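Local coordinates for protein putative isochorismatase (PDB 3UAO) that hydrolyses maleamate, an amide intermediate in the bacterial breakdown of nicotinate (vitamin B3), probably using a cysteine nucleophile as in related isochorismatase-like hydrolases, at residues T74-A79 against M217-A222; A175-A180 against P187-D192; V50-G55 against P126-Q131; A87-R92 against A151-Q156; N103-S106 against G111-T114. One frame throughout, in Å; residues are numbered along the deposited sequence.

The five contacts build an alpha/beta core and one outlying loop. Contacts 2 and 4 set helices against one face of the parallel sheet, their centres 13 Å apart, while contact 1 joins two helices on the other face. Contact 1 also touches contact 2 directly, M217 O lying 2.9 Å from S191 N in a probable hydrogen bond. Contact 3 meets contacts 1 and 4 through F52, L128 and D51. D51, salt-bridged to K139, and the oxidised C172 would be the Asp-Lys-Cys set expected from relatives; S176 of contact 2 bonds to the backbone of C172. Contact 5 is remote, centred about 31 Å from the centre of contact 1, and like contact 4 it touches the fourth subunit.

Contact 1: T74-A79 against M217-A222; sequences TRTVLA and MTHDEA
T76 and V77, on successive positions of helix 67-84, meet H219 at the start of helix 219-224, so that two helices on the same face of the parallel alpha/beta sheet touch. T76 comes first. Its CB lies 4.3 Å from CD2 of the H219 ring, a loose approach at an exposed position, where a threonine can offer carbon to the imidazole. V77 follows with the closer touch, its CG2 standing 3.8 Å from H219 CB. With CG1 anti to the backbone N (chi1 177°), the other methyl, CG2, lies beside the N and is the branch that reaches the histidine. The short branched valine suits this buried position, since it also packs on L190 and L47 of the sheet beneath. H219 is suited to its place by being two-sided: its CB meets the methyl of V77 and its CD2 lies near T76 CB, while ND1 faces D192 of strand 186-195, a probable hydrogen bond. T218 sits at the N-cap of the second helix, yet its side chain makes no capping bond. Instead T218 OG1 donates to D220 OD1 at 2.7 Å, meeting the carboxylate on its syn side, 29° out of plane.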
# COMPACT_ATOMS: atom_id res chain seq x y z
N THR A 74 23.94 -17.00 -6.60
CA THR A 74 22.60 -17.16 -6.03
C THR A 74 22.07 -18.61 -6.11
O THR A 74 21.29 -19.02 -5.26
CB THR A 74 21.56 -16.21 -6.73
OG1 THR A 74 21.96 -14.84 -6.57
CG2 THR A 74 20.15 -16.43 -6.17
N ARG A 75 22.49 -19.37 -7.11
CA ARG A 75 22.05 -20.77 -7.20
C ARG A 75 22.24 -21.53 -5.91
O ARG A 75 21.36 -22.30 -5.52
CB ARG A 75 22.79 -21.53 -8.26
CG ARG A 75 22.59 -21.00 -9.64
CD ARG A 75 23.44 -21.78 -10.63
NE ARG A 75 22.95 -23.14 -10.83
CZ ARG A 75 23.27 -23.88 -11.88
NH1 ARG A 75 24.07 -23.41 -12.83
NH2 ARG A 75 22.77 -25.11 -11.98
N THR A 76 23.39 -21.34 -5.26
CA THR A 76 23.72 -22.02 -4.01
C THR A 76 22.76 -21.60 -2.90
O THR A 76 22.41 -22.40 -2.03
CB THR A 76 25.18 -21.75 -3.55
OG1 THR A 76 26.08 -21.98 -4.64
CG2 THR A 76 25.57 -22.65 -2.39
N VAL A 77 22.30 -20.35 -2.95
CA VAL A 77 21.35 -19.85 -1.97
C VAL A 77 19.96 -20.41 -2.15
O VAL A 77 19.33 -20.83 -1.17
CB VAL A 77 21.30 -18.34 -1.97
CG1 VAL A 77 20.26 -17.85 -0.98
CG2 VAL A 77 22.67 -17.81 -1.59
N LEU A 78 19.48 -20.42 -3.40
CA LEU A 78 18.20 -20.99 -3.78
C LEU A 78 18.13 -22.49 -3.40
O LEU A 78 17.17 -22.93 -2.75
CB LEU A 78 17.99 -20.78 -5.29
CG LEU A 78 16.68 -21.30 -5.87
CD1 LEU A 78 15.55 -20.65 -5.09
CD2 LEU A 78 16.53 -21.05 -7.37
N ALA A 79 19.15 -23.26 -3.77
CA ALA A 79 19.21 -24.67 -3.37
C ALA A 79 19.19 -24.77 -1.84
O ALA A 79 18.40 -25.53 -1.27
CB ALA A 79 20.45 -25.38 -3.97
N MET A 217 25.98 -9.18 3.93
CA MET A 217 27.08 -10.12 4.00
C MET A 217 27.13 -10.99 2.73
O MET A 217 26.17 -11.04 1.96
CB MET A 217 26.94 -10.97 5.28
CG MET A 217 25.63 -11.79 5.42
SD MET A 217 25.48 -12.38 7.14
CE MET A 217 24.88 -10.90 7.94
N THR A 218 28.26 -11.65 2.51
CA THR A 218 28.40 -12.62 1.42
C THR A 218 27.61 -13.87 1.74
O THR A 218 27.29 -14.13 2.91
CB THR A 218 29.88 -12.98 1.17
OG1 THR A 218 30.47 -13.51 2.36
CG2 THR A 218 30.66 -11.75 0.75
N HIS A 219 27.29 -14.66 0.71
CA HIS A 219 26.35 -15.77 0.84
C HIS A 219 26.82 -16.91 1.76
O HIS A 219 26.03 -17.51 2.46
CB HIS A 219 25.97 -16.33 -0.54
CG HIS A 219 26.98 -17.27 -1.10
ND1 HIS A 219 28.14 -16.84 -1.71
CD2 HIS A 219 27.01 -18.62 -1.15
CE1 HIS A 219 28.83 -17.88 -2.12
NE2 HIS A 219 28.17 -18.98 -1.79
N ASP A 220 28.10 -17.21 1.76
CA ASP A 220 28.63 -18.25 2.66
C ASP A 220 28.38 -17.84 4.10
O ASP A 220 27.97 -18.65 4.93
CB ASP A 220 30.12 -18.50 2.41
CG ASP A 220 30.97 -17.20 2.48
OD1 ASP A 220 30.61 -16.19 1.84
OD2 ASP A 220 32.01 -17.23 3.18
N GLU A 221 28.57 -16.56 4.35
CA GLU A 221 28.36 -15.96 5.65
C GLU A 221 26.88 -16.05 6.04
O GLU A 221 26.58 -16.45 7.16
CB GLU A 221 28.77 -14.51 5.59
CG GLU A 221 29.46 -13.96 6.79
CD GLU A 221 30.42 -12.87 6.35
OE1 GLU A 221 31.60 -13.21 6.03
OE2 GLU A 221 29.97 -11.71 6.25
N ALA A 222 25.99 -15.65 5.11
CA ALA A 222 24.54 -15.65 5.34
C ALA A 222 24.04 -17.07 5.67
O ALA A 222 23.44 -17.28 6.71
CB ALA A 222 23.77 -15.08 4.12

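Contact 2: A175-A180 against P187-D192; sequences ASVVDA and PLVLSD
Helix 175-180 runs nearly antiparallel to strand 187-190, the segment axes 8.9 Å apart at 158°, and the backbones come nearest at V177 and P187, whose CA atoms are 6.2 Å apart. V177 supplies both of its methyls. CG2 meets CG2 of V189 at 3.5 Å, the two side chains crossing at about a right angle, while CG1 lies 4.2 Å from P187 CB. The V177 torsion, chi1 154°, sets both methyls against the strand, CG2 on V189 and CG1 between V189 and P187. P187 is addressed twice more: its CG rests 3.7 Å from V177 O and 4.3 Å from A180 CB. Alanine fits there because one methyl fills the distance to the proline ring, and proline offers a compact, rigid hydrocarbon surface. M209 of helix 199-212 packs on both valines, and I104 of the second subunit reaches P187. This is the helix-to-strand return of a beta-alpha-beta crossover, in which helix 174-182 links the adjacent parallel strands 161-167 and 186-195 of the Rossmann-like fold. All four touching residues are buried and the side chains that meet are hydrocarbon, so shape and exclusion of water, rather than directional bonds, fix how the helix lies on the sheet.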
# COMPACT_ATOMS: atom_id res chain seq x y z
N ALA A 175 15.47 -0.84 -4.12
CA ALA A 175 14.07 -0.43 -3.91
C ALA A 175 13.38 -1.51 -3.11
O ALA A 175 12.66 -1.22 -2.19
CB ALA A 175 13.35 -0.21 -5.26
N SER A 176 13.62 -2.76 -3.46
CA SER A 176 13.01 -3.87 -2.81
C SER A 176 13.48 -4.07 -1.35
O SER A 176 12.72 -4.58 -0.51
CB SER A 176 13.32 -5.14 -3.62
OG SER A 176 12.72 -5.10 -4.88
N VAL A 177 14.73 -3.71 -1.07
CA VAL A 177 15.29 -3.86 0.26
C VAL A 177 14.75 -2.82 1.24
O VAL A 177 14.37 -3.12 2.37
CB VAL A 177 16.83 -3.80 0.17
CG1 VAL A 177 17.47 -3.31 1.49
CG2 VAL A 177 17.38 -5.16 -0.30
N VAL A 178 14.71 -1.57 0.80
CA VAL A 178 14.11 -0.51 1.57
C VAL A 178 12.64 -0.83 1.82
O VAL A 178 12.13 -0.58 2.91
CB VAL A 178 14.25 0.83 0.82
CG1 VAL A 178 13.33 1.91 1.44
CG2 VAL A 178 15.73 1.27 0.82
N ASP A 179 11.95 -1.40 0.84
CA ASP A 179 10.53 -1.77 1.07
C ASP A 179 10.34 -2.84 2.10
O ASP A 179 9.37 -2.79 2.93
CB ASP A 179 9.80 -2.15 -0.23
CG ASP A 179 9.15 -0.92 -0.94
OD1 ASP A 179 8.96 0.13 -0.31
OD2 ASP A 179 8.77 -1.03 -2.14
N ALA A 180 11.25 -3.82 2.05
CA ALA A 180 11.18 -5.00 2.88
C ALA A 180 11.32 -4.56 4.29
O ALA A 180 10.60 -4.96 5.18
CB ALA A 180 12.30 -5.96 2.51
N PRO A 187 15.90 -7.28 6.27
CA PRO A 187 16.54 -7.68 5.03
C PRO A 187 17.98 -8.13 5.25
O PRO A 187 18.72 -7.51 6.04
CB PRO A 187 16.50 -6.40 4.14
CG PRO A 187 15.73 -5.32 4.99
CD PRO A 187 15.88 -5.81 6.42
N LEU A 188 18.37 -9.21 4.56
CA LEU A 188 19.74 -9.69 4.52
C LEU A 188 20.18 -9.63 3.05
O LEU A 188 19.84 -10.51 2.24
CB LEU A 188 19.79 -11.13 5.04
CG LEU A 188 21.12 -11.68 5.58
CD1 LEU A 188 20.93 -13.09 6.12
CD2 LEU A 188 22.26 -11.60 4.56
N VAL A 189 20.92 -8.58 2.71
CA VAL A 189 21.40 -8.41 1.34
C VAL A 189 22.64 -9.27 1.08
O VAL A 189 23.69 -9.08 1.67
CB VAL A 189 21.65 -6.95 1.00
CG1 VAL A 189 22.11 -6.81 -0.45
CG2 VAL A 189 20.35 -6.16 1.24
N LEU A 190 22.49 -10.25 0.21
CA LEU A 190 23.57 -11.09 -0.21
C LEU A 190 24.47 -10.29 -1.15
O LEU A 190 24.19 -10.20 -2.34
CB LEU A 190 23.01 -12.30 -0.94
CG LEU A 190 22.40 -13.52 -0.25
CD1 LEU A 190 22.67 -13.57 1.29
CD2 LEU A 190 20.89 -13.77 -0.64
N SER A 191 25.56 -9.73 -0.61
CA SER A 191 26.44 -8.82 -1.35
C SER A 191 27.06 -9.43 -2.60
O SER A 191 27.43 -8.68 -3.50
CB SER A 191 27.59 -8.32 -0.46
OG SER A 191 28.35 -9.39 0.09
N ASP A 192 27.20 -10.76 -2.62
CA ASP A 192 27.78 -11.46 -3.75
C ASP A 192 26.69 -12.08 -4.62
O ASP A 192 27.01 -12.77 -5.59
CB ASP A 192 28.87 -12.49 -3.31
CG ASP A 192 28.34 -13.62 -2.40
OD1 ASP A 192 27.32 -13.42 -1.69
OD2 ASP A 192 28.95 -14.72 -2.39

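Contact 3: V50-G55 against P126-Q131; sequences VDFVNG and PQLAPQ
P126 opens the second segment by setting its ring against N54, the CD carbon meeting the end of the asparagine side chain with the two groups crossing at about a right angle. Proline suits this exposed position, as it starts a short 3-10 turn and presents ring carbons to a neighbour that is itself only partly buried. The carbonyl O of P126 takes a weak bond from A129 N, 3.3 Å away, which draws the chain round after the turn. L128 lies between those two residues and makes the buried part of the contact. Its CD1 methyl comes obliquely to the F52 side chain, 3.5 Å from CD2 and 3.8 Å from CB, so it bridges the ring and the stem of the phenylalanine. The torsion chi1 -58° places CG of L128 beside its own backbone N and turns the branched end inward. F52 is the centre of an inverse gamma turn, marked by a weak bond of 2.7 Å from V53 N to D51 O; it follows strand 45-50 of the parallel alpha/beta sheet. D51, just before, is salt-bridged to K139, as in the Asp-Lys-Cys sites of this hydrolase family, while the F52 ring is directed toward L128 and helix 67-84. T74 and L78 of that helix also pack on L128. Farther along, P130 lies against H90 of strand 87-93.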
# COMPACT_ATOMS: atom_id res chain seq x y z
N VAL A 50 15.36 -10.89 -6.91
CA VAL A 50 14.67 -9.85 -7.69
C VAL A 50 15.19 -9.69 -9.12
O VAL A 50 16.34 -9.40 -9.33
CB VAL A 50 14.46 -8.47 -6.89
CG1 VAL A 50 14.87 -8.59 -5.45
CG2 VAL A 50 15.06 -7.32 -7.55
N ASP A 51 14.32 -9.97 -10.08
CA ASP A 51 14.54 -9.68 -11.49
C ASP A 51 15.75 -10.31 -12.16
O ASP A 51 16.30 -9.76 -13.11
CB ASP A 51 14.58 -8.17 -11.73
CG ASP A 51 13.31 -7.50 -11.37
OD1 ASP A 51 12.29 -8.20 -11.19
OD2 ASP A 51 13.34 -6.26 -11.24
N PHE A 52 16.17 -11.47 -11.70
CA PHE A 52 17.21 -12.20 -12.43
C PHE A 52 16.60 -12.83 -13.68
O PHE A 52 16.41 -14.05 -13.72
CB PHE A 52 17.89 -13.24 -11.54
CG PHE A 52 19.06 -12.70 -10.78
CD1 PHE A 52 19.71 -11.55 -11.20
CD2 PHE A 52 19.55 -13.38 -9.67
CE1 PHE A 52 20.81 -11.10 -10.51
CE2 PHE A 52 20.65 -12.95 -9.00
CZ PHE A 52 21.29 -11.82 -9.41
N VAL A 53 16.33 -11.99 -14.68
CA VAL A 53 15.60 -12.38 -15.88
C VAL A 53 16.53 -12.24 -17.08
O VAL A 53 17.49 -11.47 -17.01
CB VAL A 53 14.28 -11.57 -16.06
CG1 VAL A 53 13.38 -11.76 -14.86
CG2 VAL A 53 14.55 -10.10 -16.29
N ASN A 54 16.28 -12.99 -18.15
CA ASN A 54 17.23 -13.08 -19.29
C ASN A 54 17.73 -11.69 -19.79
O ASN A 54 18.88 -11.55 -20.19
CB ASN A 54 16.60 -13.85 -20.48
CG ASN A 54 16.33 -15.33 -20.18
OD1 ASN A 54 15.23 -15.85 -20.43
ND2 ASN A 54 17.33 -16.01 -19.65
N GLY A 55 16.87 -10.68 -19.76
CA GLY A 55 17.23 -9.37 -20.25
C GLY A 55 18.22 -8.63 -19.37
O GLY A 55 18.97 -7.78 -19.85
N PRO A 126 17.17 -19.61 -16.75
CA PRO A 126 17.05 -21.05 -16.51
C PRO A 126 17.81 -21.51 -15.28
O PRO A 126 17.34 -22.40 -14.60
CB PRO A 126 17.63 -21.67 -17.78
CG PRO A 126 17.37 -20.65 -18.84
CD PRO A 126 17.64 -19.34 -18.12
N GLN A 127 18.95 -20.87 -15.00
CA GLN A 127 19.74 -21.15 -13.79
C GLN A 127 18.95 -21.10 -12.48
O GLN A 127 19.31 -21.79 -11.51
CB GLN A 127 20.89 -20.15 -13.68
CG GLN A 127 21.89 -20.19 -14.82
CD GLN A 127 21.71 -19.08 -15.85
OE1 GLN A 127 21.53 -17.93 -15.50
NE2 GLN A 127 21.82 -19.43 -17.13
N LEU A 128 17.91 -20.27 -12.42
CA LEU A 128 17.16 -20.06 -11.16
C LEU A 128 15.67 -20.37 -11.28
O LEU A 128 14.85 -19.81 -10.53
CB LEU A 128 17.38 -18.61 -10.68
CG LEU A 128 18.84 -18.24 -10.44
CD1 LEU A 128 19.01 -16.72 -10.39
CD2 LEU A 128 19.30 -18.85 -9.16
N ALA A 129 15.32 -21.26 -12.20
CA ALA A 129 13.91 -21.50 -12.53
C ALA A 129 13.18 -21.81 -11.24
O ALA A 129 13.70 -22.58 -10.43
CB ALA A 129 13.75 -22.64 -13.52
N PRO A 130 12.00 -21.21 -11.03
CA PRO A 130 11.09 -21.50 -9.92
C PRO A 130 10.59 -22.95 -9.81
O PRO A 130 10.52 -23.67 -10.79
CB PRO A 130 9.88 -20.60 -10.24
CG PRO A 130 10.46 -19.47 -10.96
CD PRO A 130 11.53 -20.05 -11.82
N GLN A 131 10.22 -23.34 -8.60
CA GLN A 131 9.65 -24.63 -8.32
C GLN A 131 8.30 -24.45 -7.64
O GLN A 131 7.96 -23.33 -7.25
CB GLN A 131 10.58 -25.40 -7.41
CG GLN A 131 11.80 -25.93 -8.13
CD GLN A 131 12.63 -26.83 -7.25
OE1 GLN A 131 12.38 -26.94 -6.04
NE2 GLN A 131 13.63 -27.48 -7.85

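Contact 4: A87-R92 against A151-Q156; sequences AVAHSR and AAWLAQ. With ACT (acetate ion), chain J.
Strand 87-92 and helix 151-156 run in almost opposite directions, 171° between the segment axes, which approach to 9.9 Å; the closest pair of CA atoms belongs to A87 and L154, 7.7 Å apart. One large side chain spans this gap. W153 has CG anti to its backbone N (chi1 -169°), which carries the indole down to the strand so that the six-membered ring does the touching. Its CZ3 lies 3.9 Å from A87 CB and 4.1 Å from A89 CB, both approaches oblique to the ring. Between the two alanines, CH2 comes to 3.3 Å from V88 O, and V88 N lies at the ring edge, in its plane. Small residues at 87 and 89 suit the place, since alternate strand positions face the helix and the single methyls of A87 and A89 leave room for the indole to lie close to the strand, whereas V88 points to the other face and packs on L78. The polar end of W153 is satisfied across the assembly: NE1 donates to A100 O of the fourth subunit. Q156, its chain extended, has NE2 bonded to G102 O of that subunit and makes a weak bond of 3.5 Å to OXT of an acetate, probably from the crystallisation liquor. A helix laid antiparallel over a parallel strand is the hallmark of beta-alpha-beta crossovers in Rossmann-like folds, and here helix 150-156 joins strand 135-139, outermost within this chain, to 161-167, a crossover that passes strands 87-93 and 45-50.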
# COMPACT_ATOMS: atom_id res chain seq x y z
N ALA A 87 10.49 -20.08 2.69
CA ALA A 87 9.63 -19.44 1.72
C ALA A 87 10.54 -18.86 0.61
O ALA A 87 11.61 -18.31 0.89
CB ALA A 87 8.81 -18.33 2.40
N VAL A 88 10.14 -19.00 -0.65
CA VAL A 88 10.94 -18.45 -1.75
C VAL A 88 10.06 -17.70 -2.77
O VAL A 88 9.01 -18.21 -3.18
CB VAL A 88 11.77 -19.53 -2.46
CG1 VAL A 88 12.65 -18.90 -3.58
CG2 VAL A 88 12.65 -20.22 -1.46
N ALA A 89 10.49 -16.48 -3.13
CA ALA A 89 9.75 -15.58 -4.01
C ALA A 89 10.68 -15.04 -5.08
O ALA A 89 11.81 -14.70 -4.80
CB ALA A 89 9.14 -14.43 -3.23
N HIS A 90 10.20 -15.02 -6.31
CA HIS A 90 10.94 -14.49 -7.44
C HIS A 90 10.13 -13.32 -8.00
O HIS A 90 8.91 -13.34 -7.99
CB HIS A 90 11.07 -15.57 -8.52
CG HIS A 90 11.57 -16.89 -8.01
ND1 HIS A 90 12.85 -17.35 -8.25
CD2 HIS A 90 10.96 -17.85 -7.27
CE1 HIS A 90 13.00 -18.54 -7.69
NE2 HIS A 90 11.87 -18.87 -7.09
N SER A 91 10.82 -12.31 -8.50
CA SER A 91 10.18 -11.16 -9.06
C SER A 91 10.56 -11.10 -10.55
O SER A 91 11.61 -11.57 -10.98
CB SER A 91 10.62 -9.88 -8.31
OG SER A 91 11.66 -9.19 -8.97
N ARG A 92 9.67 -10.50 -11.32
CA ARG A 92 9.88 -10.29 -12.76
C ARG A 92 9.23 -8.97 -13.06
O ARG A 92 8.18 -8.70 -12.50
CB ARG A 92 9.15 -11.36 -13.59
CG ARG A 92 9.64 -12.79 -13.41
CD ARG A 92 8.75 -13.76 -14.14
NE ARG A 92 8.64 -13.36 -15.55
CZ ARG A 92 7.61 -13.62 -16.35
NH1 ARG A 92 6.55 -14.30 -15.95
NH2 ARG A 92 7.64 -13.15 -17.58
N ALA A 151 4.33 -8.35 0.36
CA ALA A 151 4.30 -8.16 1.81
C ALA A 151 3.36 -9.19 2.43
O ALA A 151 3.68 -9.81 3.41
CB ALA A 151 3.87 -6.78 2.19
N ALA A 152 2.18 -9.34 1.86
CA ALA A 152 1.15 -10.18 2.48
C ALA A 152 1.49 -11.68 2.32
O ALA A 152 1.20 -12.49 3.22
CB ALA A 152 -0.23 -9.84 1.92
N TRP A 153 2.15 -12.03 1.21
CA TRP A 153 2.61 -13.40 0.97
C TRP A 153 3.58 -13.79 2.04
O TRP A 153 3.52 -14.90 2.59
CB TRP A 153 3.25 -13.50 -0.39
CG TRP A 153 3.52 -14.88 -0.85
CD1 TRP A 153 2.67 -15.70 -1.48
CD2 TRP A 153 4.75 -15.57 -0.75
NE1 TRP A 153 3.28 -16.90 -1.77
CE2 TRP A 153 4.57 -16.84 -1.32
CE3 TRP A 153 6.00 -15.26 -0.21
CZ2 TRP A 153 5.58 -17.79 -1.37
CZ3 TRP A 153 7.00 -16.20 -0.26
CH2 TRP A 153 6.78 -17.45 -0.84
N LEU A 154 4.49 -12.87 2.37
CA LEU A 154 5.51 -13.10 3.39
C LEU A 154 4.90 -13.10 4.81
O LEU A 154 5.19 -13.99 5.61
CB LEU A 154 6.64 -12.06 3.28
CG LEU A 154 7.46 -12.11 2.00
CD1 LEU A 154 8.34 -10.83 1.85
CD2 LEU A 154 8.33 -13.36 1.90
N ALA A 155 4.07 -12.11 5.11
CA ALA A 155 3.35 -12.05 6.37
C ALA A 155 2.61 -13.35 6.71
O ALA A 155 2.71 -13.89 7.82
CB ALA A 155 2.34 -10.89 6.31
N GLN A 156 1.86 -13.85 5.74
CA GLN A 156 1.08 -15.05 5.92
C GLN A 156 1.96 -16.20 6.35
O GLN A 156 1.57 -17.00 7.17
CB GLN A 156 0.34 -15.44 4.64
CG GLN A 156 -0.47 -16.72 4.79
CD GLN A 156 -1.26 -17.07 3.55
OE1 GLN A 156 -1.79 -16.21 2.92
NE2 GLN A 156 -1.31 -18.36 3.21
C ACT J . 1.11 -21.23 4.58
O ACT J . 1.07 -20.93 3.33
OXT ACT J . 0.48 -20.40 5.37
CH3 ACT J . 1.88 -22.45 5.09

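Contact 5: N103-S106 against G111-T114; sequences NIFS and GMLT
The sulfur of M112 sits obliquely against the F105 ring, a Met-aromatic contact in which SD is 4.8 Å from the ring centroid and 45° off its normal. The nearest ring atoms are CZ and CE2, each about 4.1 Å from SD, and the CG carbon of the methionine lies over one face. M112 gets there by bending at both chi2 and chi3, which brings SD and CG against the CZ-CE2 side of the ring; an unbranched, polarisable side chain suits this approach. M181 of the second subunit also packs on F105. Beside this pair, S106 meets L113: S106 OG stands 3.6 Å from L113 CD1, and S106 CB is 4.1 Å from L113 CB. The same serine hydroxyl has a structural task, because N103 and S106 form a capping box at the start of helix 105-108. S106 N donates to N103 OD1 at 3.0 Å, while N103 N donates back to S106 OG over the same distance, with a nearly straight 165° at the hydrogen. Asparagine is apt here, its OD1 also bonded to Y95 and its ND2 to the carbonyl of S140, so the amide is held from both ends. In the other segment G111 O takes two bonds from T114, through OG1 and N, tightening the 3-10 turn. The division of labour is plain: polar groups of each segment are largely spent on their own turns and on Y95 and S140, leaving sulfur, ring and methyl contacts to hold the segments together, so that burial rather than a shared hydrogen bond joins them.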
# COMPACT_ATOMS: atom_id res chain seq x y z
N ASN A 103 4.08 3.39 -17.71
CA ASN A 103 4.03 4.21 -16.50
C ASN A 103 5.16 5.24 -16.45
O ASN A 103 5.69 5.60 -17.48
CB ASN A 103 3.90 3.32 -15.25
CG ASN A 103 5.12 2.46 -15.02
OD1 ASN A 103 6.13 2.60 -15.73
ND2 ASN A 103 5.03 1.56 -14.02
N ILE A 104 5.49 5.77 -15.26
CA ILE A 104 6.52 6.80 -15.17
C ILE A 104 7.88 6.12 -15.31
O ILE A 104 8.70 6.53 -16.13
CB ILE A 104 6.38 7.57 -13.87
CG1 ILE A 104 4.95 8.07 -13.72
CG2 ILE A 104 7.32 8.76 -13.81
CD1 ILE A 104 4.48 8.87 -14.93
N PHE A 105 8.11 5.04 -14.57
CA PHE A 105 9.32 4.23 -14.71
C PHE A 105 9.70 3.93 -16.15
O PHE A 105 10.91 3.98 -16.50
CB PHE A 105 9.09 2.91 -14.00
CG PHE A 105 10.31 2.05 -13.83
CD1 PHE A 105 11.58 2.59 -13.66
CD2 PHE A 105 10.17 0.68 -13.78
CE1 PHE A 105 12.70 1.77 -13.46
CE2 PHE A 105 11.29 -0.14 -13.61
CZ PHE A 105 12.56 0.40 -13.46
N SER A 106 8.72 3.54 -16.98
CA SER A 106 8.99 3.18 -18.39
C SER A 106 9.09 4.39 -19.36
O SER A 106 9.32 4.20 -20.54
CB SER A 106 7.97 2.17 -18.94
OG SER A 106 6.67 2.71 -19.08
N GLY A 111 13.09 0.84 -22.27
CA GLY A 111 13.23 -0.57 -22.61
C GLY A 111 12.56 -1.57 -21.68
O GLY A 111 12.40 -2.74 -22.02
N MET A 112 12.18 -1.10 -20.49
CA MET A 112 11.42 -1.91 -19.54
C MET A 112 10.06 -2.20 -20.07
O MET A 112 9.42 -3.12 -19.65
CB MET A 112 11.21 -1.16 -18.25
CG MET A 112 12.47 -0.70 -17.56
SD MET A 112 13.30 -2.03 -16.67
CE MET A 112 14.53 -2.49 -17.89
N LEU A 113 9.60 -1.37 -20.99
CA LEU A 113 8.29 -1.50 -21.56
C LEU A 113 8.23 -2.67 -22.51
O LEU A 113 7.15 -3.03 -22.93
CB LEU A 113 7.95 -0.22 -22.33
CG LEU A 113 6.51 -0.01 -22.73
CD1 LEU A 113 5.68 0.13 -21.45
CD2 LEU A 113 6.41 1.22 -23.64
N THR A 114 9.38 -3.22 -22.88
CA THR A 114 9.44 -4.36 -23.79
C THR A 114 9.45 -5.66 -23.02
O THR A 114 9.38 -6.71 -23.62
CB THR A 114 10.72 -4.31 -24.63
OG1 THR A 114 11.84 -4.67 -23.81
CG2 THR A 114 10.94 -2.91 -25.23